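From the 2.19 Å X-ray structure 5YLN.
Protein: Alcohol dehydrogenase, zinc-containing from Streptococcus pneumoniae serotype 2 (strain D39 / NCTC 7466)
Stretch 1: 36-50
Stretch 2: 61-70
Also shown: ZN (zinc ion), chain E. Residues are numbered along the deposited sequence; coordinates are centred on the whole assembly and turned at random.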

# COMPACT_ATOMS: atom_id res chain seq x y z
N ILE A 36 15.30 29.07 20.37
CA ILE A 36 15.43 28.84 18.93
C ILE A 36 16.59 29.66 18.39
O ILE A 36 16.70 30.87 18.66
CB ILE A 36 14.12 29.18 18.20
CG1 ILE A 36 12.95 28.32 18.67
CG2 ILE A 36 14.31 29.02 16.70
CD1 ILE A 36 13.16 26.84 18.48
N VAL A 37 17.48 29.01 17.65
CA VAL A 37 18.56 29.67 16.92
C VAL A 37 18.16 29.95 15.47
O VAL A 37 18.32 31.06 14.99
CB VAL A 37 19.85 28.84 17.00
CG1 VAL A 37 20.91 29.37 16.04
CG2 VAL A 37 20.39 28.81 18.43
N LYS A 38 17.63 28.94 14.77
CA LYS A 38 17.23 29.07 13.38
C LYS A 38 16.01 28.21 13.11
O LYS A 38 15.84 27.15 13.70
CB LYS A 38 18.36 28.67 12.42
CG LYS A 38 19.38 29.76 12.18
CD LYS A 38 20.61 29.20 11.47
CE LYS A 38 21.72 30.26 11.46
NZ LYS A 38 22.84 29.89 10.57
N THR A 39 15.15 28.68 12.22
CA THR A 39 13.92 27.98 11.90
C THR A 39 13.64 28.17 10.41
O THR A 39 14.44 28.77 9.68
CB THR A 39 12.76 28.47 12.79
OG1 THR A 39 11.64 27.59 12.65
CG2 THR A 39 12.32 29.93 12.41
N THR A 40 12.51 27.63 9.96
CA THR A 40 12.07 27.77 8.57
C THR A 40 10.52 27.74 8.52
O THR A 40 9.84 27.66 9.55
CB THR A 40 12.73 26.68 7.71
OG1 THR A 40 12.43 26.86 6.32
CG2 THR A 40 12.27 25.31 8.12
N ILE A 41 9.98 27.79 7.31
CA ILE A 41 8.54 27.69 7.05
C ILE A 41 8.29 26.44 6.22
O ILE A 41 9.05 26.12 5.30
CB ILE A 41 8.00 28.93 6.29
CG1 ILE A 41 8.53 30.24 6.88
CG2 ILE A 41 6.48 28.94 6.30
CD1 ILE A 41 8.33 31.41 5.95
N CYS A 42 7.20 25.75 6.53
CA CYS A 42 6.73 24.59 5.79
C CYS A 42 5.48 24.97 5.01
O CYS A 42 4.75 25.88 5.40
CB CYS A 42 6.43 23.44 6.75
SG CYS A 42 5.69 22.02 5.95
N GLY A 43 5.24 24.27 3.90
CA GLY A 43 4.00 24.51 3.17
C GLY A 43 2.77 24.39 4.06
O GLY A 43 1.81 25.15 3.89
N THR A 44 2.78 23.45 5.01
CA THR A 44 1.65 23.28 5.93
C THR A 44 1.37 24.56 6.72
O THR A 44 0.21 24.83 7.05
CB THR A 44 1.93 22.10 6.89
OG1 THR A 44 2.02 20.86 6.17
CG2 THR A 44 0.83 21.98 7.94
N ASP A 45 2.40 25.36 7.02
CA ASP A 45 2.17 26.62 7.72
C ASP A 45 1.33 27.56 6.86
O ASP A 45 0.44 28.25 7.37
CB ASP A 45 3.51 27.28 8.08
CG ASP A 45 4.37 26.42 9.03
OD1 ASP A 45 3.80 25.67 9.87
OD2 ASP A 45 5.61 26.50 8.94
N LEU A 46 1.63 27.63 5.56
CA LEU A 46 0.80 28.41 4.64
C LEU A 46 -0.65 27.94 4.68
O LEU A 46 -1.58 28.75 4.72
CB LEU A 46 1.35 28.32 3.23
CG LEU A 46 2.81 28.77 3.11
CD1 LEU A 46 3.26 28.75 1.66
CD2 LEU A 46 2.94 30.15 3.72
N HIS A 47 -0.85 26.62 4.66
CA HIS A 47 -2.19 26.06 4.73
C HIS A 47 -2.89 26.44 6.03
O HIS A 47 -4.09 26.75 6.03
CB HIS A 47 -2.13 24.53 4.61
CG HIS A 47 -1.82 24.04 3.23
ND1 HIS A 47 -2.66 24.24 2.16
CD2 HIS A 47 -0.75 23.35 2.75
CE1 HIS A 47 -2.13 23.70 1.08
NE2 HIS A 47 -0.97 23.16 1.41
N ILE A 48 -2.17 26.41 7.17
CA ILE A 48 -2.78 26.80 8.44
C ILE A 48 -3.31 28.23 8.36
O ILE A 48 -4.44 28.52 8.77
CB ILE A 48 -1.79 26.64 9.60
CG1 ILE A 48 -1.51 25.17 9.91
CG2 ILE A 48 -2.32 27.36 10.86
CD1 ILE A 48 -0.25 24.98 10.70
N ILE A 49 -2.48 29.15 7.86
CA ILE A 49 -2.85 30.56 7.81
C ILE A 49 -4.06 30.77 6.91
O ILE A 49 -4.93 31.60 7.19
CB ILE A 49 -1.66 31.41 7.35
CG1 ILE A 49 -0.57 31.40 8.43
CG2 ILE A 49 -2.09 32.84 6.99
CD1 ILE A 49 0.75 31.99 7.96
N LYS A 50 -4.13 30.01 5.81
CA LYS A 50 -5.28 30.08 4.91
C LYS A 50 -6.57 29.57 5.57
O LYS A 50 -7.65 29.96 5.14
CB LYS A 50 -5.01 29.27 3.64
CG LYS A 50 -4.36 30.06 2.52
CD LYS A 50 -3.94 29.15 1.36
CE LYS A 50 -5.13 28.36 0.83
NZ LYS A 50 -6.32 29.23 0.57
N ILE A 61 1.30 29.42 18.28
CA ILE A 61 2.54 29.80 17.61
C ILE A 61 2.82 28.80 16.50
O ILE A 61 2.67 27.59 16.67
CB ILE A 61 3.70 29.89 18.61
CG1 ILE A 61 3.29 30.79 19.79
CG2 ILE A 61 4.96 30.43 17.92
CD1 ILE A 61 4.35 31.02 20.83
N LEU A 62 3.16 29.33 15.33
CA LEU A 62 3.33 28.54 14.12
C LEU A 62 4.71 27.91 14.04
O LEU A 62 5.64 28.26 14.78
CB LEU A 62 3.06 29.40 12.88
CG LEU A 62 1.58 29.70 12.62
CD1 LEU A 62 1.42 30.86 11.67
CD2 LEU A 62 0.85 28.49 12.08
N GLY A 63 4.84 26.94 13.13
CA GLY A 63 6.14 26.38 12.83
C GLY A 63 6.46 25.11 13.57
O GLY A 63 6.16 24.96 14.76
N HIS A 64 7.09 24.17 12.87
CA HIS A 64 7.50 22.94 13.50
C HIS A 64 8.85 22.46 12.99
O HIS A 64 9.08 21.26 12.88
CB HIS A 64 6.44 21.84 13.28
CG HIS A 64 5.99 21.72 11.86
ND1 HIS A 64 4.99 22.50 11.33
CD2 HIS A 64 6.43 20.93 10.85
CE1 HIS A 64 4.81 22.19 10.06
NE2 HIS A 64 5.67 21.23 9.75
N GLU A 65 9.76 23.39 12.66
CA GLU A 65 11.11 23.05 12.21
C GLU A 65 12.10 23.98 12.90
O GLU A 65 11.84 25.18 13.02
CB GLU A 65 11.26 23.18 10.70
CG GLU A 65 10.23 22.36 9.87
CD GLU A 65 10.12 22.87 8.45
OE1 GLU A 65 10.94 22.48 7.61
OE2 GLU A 65 9.25 23.74 8.19
N GLY A 66 13.23 23.42 13.36
CA GLY A 66 14.26 24.30 13.93
C GLY A 66 15.41 23.61 14.65
O GLY A 66 15.35 22.41 14.95
N ILE A 67 16.47 24.39 14.89
CA ILE A 67 17.57 24.07 15.79
C ILE A 67 17.63 25.15 16.86
O ILE A 67 17.19 26.30 16.65
CB ILE A 67 18.94 23.97 15.08
CG1 ILE A 67 19.24 25.28 14.34
CG2 ILE A 67 19.00 22.78 14.14
CD1 ILE A 67 20.70 25.45 13.93
N GLY A 68 18.21 24.80 18.00
CA GLY A 68 18.37 25.76 19.06
C GLY A 68 19.32 25.29 20.14
O GLY A 68 20.11 24.36 19.94
N ILE A 69 19.23 25.95 21.29
CA ILE A 69 20.12 25.74 22.43
C ILE A 69 19.26 25.53 23.67
O ILE A 69 18.39 26.35 23.96
CB ILE A 69 21.09 26.92 22.61
CG1 ILE A 69 22.10 26.93 21.45
CG2 ILE A 69 21.79 26.86 23.98
CD1 ILE A 69 22.99 28.12 21.43
N VAL A 70 19.48 24.40 24.37
CA VAL A 70 18.73 24.10 25.58
C VAL A 70 18.97 25.19 26.61
O VAL A 70 20.12 25.56 26.89
CB VAL A 70 19.12 22.72 26.13
CG1 VAL A 70 18.44 22.46 27.44
CG2 VAL A 70 18.77 21.61 25.12
ZN ZN E . 6.09 20.43 7.88
O HOH W 1 9.18 26.30 12.03
O HOH W 2 7.65 24.97 10.08
O HOH W 3 3.41 24.74 12.14

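Three residues of the second stretch, Glu 65, Leu 62 and Ile 67, cover the most surface here, and each follows a different rule: charge set among waters and metal ligands, apolar packing on a helix, and strand pairing.

Ile 67 holds the antiparallel pairing. Its O accepts from Val 37 N at 2.9 Å and from Lys 38 N at 3.3 Å, while its N donates to Lys 38 O at 3.1 Å. One carbonyl serving two successive amides is the mark of a beta bulge, and the register shifts by one between Ile 36 and Lys 38. The side chain of Ile 67 lies on the same face as that of Lys 38, with Ile 67 CG1 4.0 Å from Lys 38 CB. Glycines flank it: at Gly 68 the strands close to 4.3 Å between its CA and Ile 36 CA, and an ideal CB there would lie 3.3 Å from Ile 36 CA. At Gly 66 such a CB would come within 3.2 Å of Lys 38 O, and the backbone angles themselves call for glycine.

Glu 65 points toward the first stretch. Its O takes a very short hydrogen bond, 2.4 Å, from Thr 39 OG1, and its carboxylate reaches the turn before the helix, with OE2 3.2 Å from Cys 42 CB. Water 2 lies 2.8 Å from both Glu 65 OE2 and Asp 45 OD2, bridging them without a settled share of its protons, and accepts from His 64 N. Zinc joins the stretches directly, bound by Cys 42 SG at 2.5 Å and His 64 NE2 at 2.1 Å. The same SG caps the helix, accepting from Thr 44 N at 3.4 Å, so one sulfur serves fold and metal alike.

Leu 62 supplies the apolar contact with the helix. Its CD2 meets Ile 48 CG2 at 3.6 Å and its CD1 meets Ile 49 CG1 at 3.8 Å, so its two methyls address successive helix residues.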